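Local coordinates for interphotoreceptor retinoid-binding protein (Xenopus laevis, PDB 1J7X), which probably carries retinoids, and perhaps other hydrophobic ligands, between cell types of the retina through the extracellular matrix that separates them, at residues Ile144-Tyr149 with Tyr206-His211. Sequence-based numbering, arbitrary orientation.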
# COMPACT_ATOMS: atom_id res chain seq x y z
N ILE A 144 -9.36 10.02 -14.05
CA ILE A 144 -9.71 8.74 -13.43
C ILE A 144 -8.51 7.88 -13.50
O ILE A 144 -8.09 7.55 -14.60
CB ILE A 144 -10.89 8.02 -14.13
CG1 ILE A 144 -12.19 8.81 -13.87
CG2 ILE A 144 -11.07 6.67 -13.61
CD1 ILE A 144 -12.13 10.25 -14.15
N ILE A 145 -7.94 7.44 -12.39
CA ILE A 145 -6.79 6.57 -12.38
C ILE A 145 -7.31 5.19 -11.98
O ILE A 145 -7.85 5.01 -10.87
CB ILE A 145 -5.72 7.10 -11.36
CG1 ILE A 145 -5.35 8.55 -11.61
CG2 ILE A 145 -4.51 6.11 -11.33
CD1 ILE A 145 -4.29 9.03 -10.61
N ASP A 146 -7.25 4.26 -12.93
CA ASP A 146 -7.77 2.94 -12.76
C ASP A 146 -6.72 1.94 -12.19
O ASP A 146 -5.79 1.56 -12.87
CB ASP A 146 -8.27 2.42 -14.08
CG ASP A 146 -9.10 1.19 -13.93
OD1 ASP A 146 -9.15 0.57 -12.83
OD2 ASP A 146 -9.78 0.83 -14.93
N LEU A 147 -6.81 1.57 -10.88
CA LEU A 147 -5.91 0.65 -10.29
C LEU A 147 -6.53 -0.67 -9.96
O LEU A 147 -6.00 -1.49 -9.15
CB LEU A 147 -5.35 1.28 -8.97
CG LEU A 147 -4.61 2.55 -9.17
CD1 LEU A 147 -4.12 3.19 -7.67
CD2 LEU A 147 -3.48 2.43 -10.15
N ARG A 148 -7.71 -0.88 -10.51
CA ARG A 148 -8.42 -2.13 -10.28
C ARG A 148 -7.63 -3.36 -10.64
O ARG A 148 -7.92 -4.42 -10.08
CB ARG A 148 -9.79 -2.20 -11.01
CG ARG A 148 -10.79 -1.20 -10.45
CD ARG A 148 -12.07 -1.12 -11.30
NE ARG A 148 -11.80 -0.65 -12.63
CZ ARG A 148 -12.71 -0.58 -13.61
NH1 ARG A 148 -13.98 -0.86 -13.32
NH2 ARG A 148 -12.37 -0.12 -14.81
N TYR A 149 -6.70 -3.27 -11.59
CA TYR A 149 -5.92 -4.41 -12.00
C TYR A 149 -4.48 -4.32 -11.59
O TYR A 149 -3.63 -5.03 -12.10
CB TYR A 149 -6.05 -4.48 -13.58
CG TYR A 149 -7.48 -4.28 -14.04
CD1 TYR A 149 -8.37 -5.28 -13.92
CD2 TYR A 149 -7.96 -3.01 -14.41
CE1 TYR A 149 -9.72 -5.10 -14.27
CE2 TYR A 149 -9.28 -2.81 -14.75
CZ TYR A 149 -10.16 -3.89 -14.72
OH TYR A 149 -11.51 -3.68 -14.96
N TYR A 206 -10.00 10.81 -9.46
CA TYR A 206 -10.76 9.65 -9.02
C TYR A 206 -9.99 8.35 -9.22
O TYR A 206 -9.59 8.05 -10.32
CB TYR A 206 -12.07 9.62 -9.74
CG TYR A 206 -12.83 10.91 -9.55
CD1 TYR A 206 -12.58 12.01 -10.36
CD2 TYR A 206 -13.75 11.06 -8.49
CE1 TYR A 206 -13.21 13.25 -10.16
CE2 TYR A 206 -14.41 12.21 -8.32
CZ TYR A 206 -14.12 13.35 -9.13
OH TYR A 206 -14.78 14.53 -8.85
N VAL A 207 -9.69 7.61 -8.11
CA VAL A 207 -8.91 6.39 -8.16
C VAL A 207 -9.78 5.20 -7.98
O VAL A 207 -10.55 5.14 -7.03
CB VAL A 207 -7.85 6.39 -7.07
CG1 VAL A 207 -7.02 5.18 -7.18
CG2 VAL A 207 -6.98 7.63 -7.22
N LEU A 208 -9.77 4.30 -8.93
CA LEU A 208 -10.58 3.10 -8.94
C LEU A 208 -9.80 1.97 -8.30
O LEU A 208 -8.66 1.67 -8.69
CB LEU A 208 -11.00 2.70 -10.36
CG LEU A 208 -11.62 3.78 -11.24
CD1 LEU A 208 -12.16 3.10 -12.50
CD2 LEU A 208 -12.64 4.59 -10.59
N THR A 209 -10.45 1.24 -7.36
CA THR A 209 -9.81 0.13 -6.72
C THR A 209 -10.62 -1.14 -6.73
O THR A 209 -11.85 -1.07 -6.85
CB THR A 209 -9.54 0.46 -5.19
OG1 THR A 209 -10.84 0.72 -4.59
CG2 THR A 209 -8.59 1.67 -5.07
N SER A 210 -9.95 -2.25 -6.58
CA SER A 210 -10.55 -3.60 -6.47
C SER A 210 -9.88 -4.36 -5.33
O SER A 210 -8.81 -3.99 -4.84
CB SER A 210 -10.41 -4.47 -7.76
OG SER A 210 -9.15 -4.99 -7.98
N HIS A 211 -10.45 -5.54 -5.01
CA HIS A 211 -9.87 -6.43 -4.07
C HIS A 211 -8.53 -6.96 -4.51
O HIS A 211 -7.81 -7.50 -3.71
CB HIS A 211 -10.77 -7.61 -3.79
CG HIS A 211 -11.00 -8.50 -4.99
ND1 HIS A 211 -10.30 -9.68 -5.19
CD2 HIS A 211 -11.89 -8.41 -6.01
CE1 HIS A 211 -10.70 -10.23 -6.33
NE2 HIS A 211 -11.63 -9.47 -6.86
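Neighbouring parallel strands of the mixed beta sheet in the ClpP/crotonase-like domain, 142-146 and 204-209, pair Ile144 with Tyr206, Ile145 with Val207 and Asp146 with Leu208, and illustrate how a strand pairing carries on past the strand ends, with Arg148 CA still 4.4 Å from Thr209 CA. Ile145 makes two of the three backbone bonds between the segments: its N donates to Tyr206 O at 2.7 Å, and its O accepts from Leu208 N at 2.8 Å. The third, Leu147 N to Leu208 O at 2.9 Å, is more bent (144° at the hydrogen). On the face carrying Ile144 and Leu208, Ile144 CG2 meets Leu208 CG at 3.8 Å, under helix 287-296; on the other, Leu147 CD1 packs against Val207 CG1. Farther along, Ser210 OG lies 2.5 Å from Arg148 O, so short that the exact length is doubtful, and is also bonded to Gln212 N.

At the last bridge, Asp146 closes an Asx turn. With CG anti to the backbone N (chi1 -167°), OD1 takes both Arg148 N and Arg148 NE, from opposite faces of the carboxylate plane, while OD2 takes Arg148 NH2 at 2.8 Å in a side-on salt bridge and is also bonded by Tyr110. An alanine in place of Asp146 would probably leave the buried Arg148 guanidinium without its counter-charge and less firmly fixed in rotation, Tyr110 OH without its carboxylate partner and the Asx turn unclosed. The guanidinium, bonded through NH1 to Ala284 O, is sandwiched: Tyr149 OH sits above the centre of one face, and Leu208 CD1 lies against the other, nearer the rim.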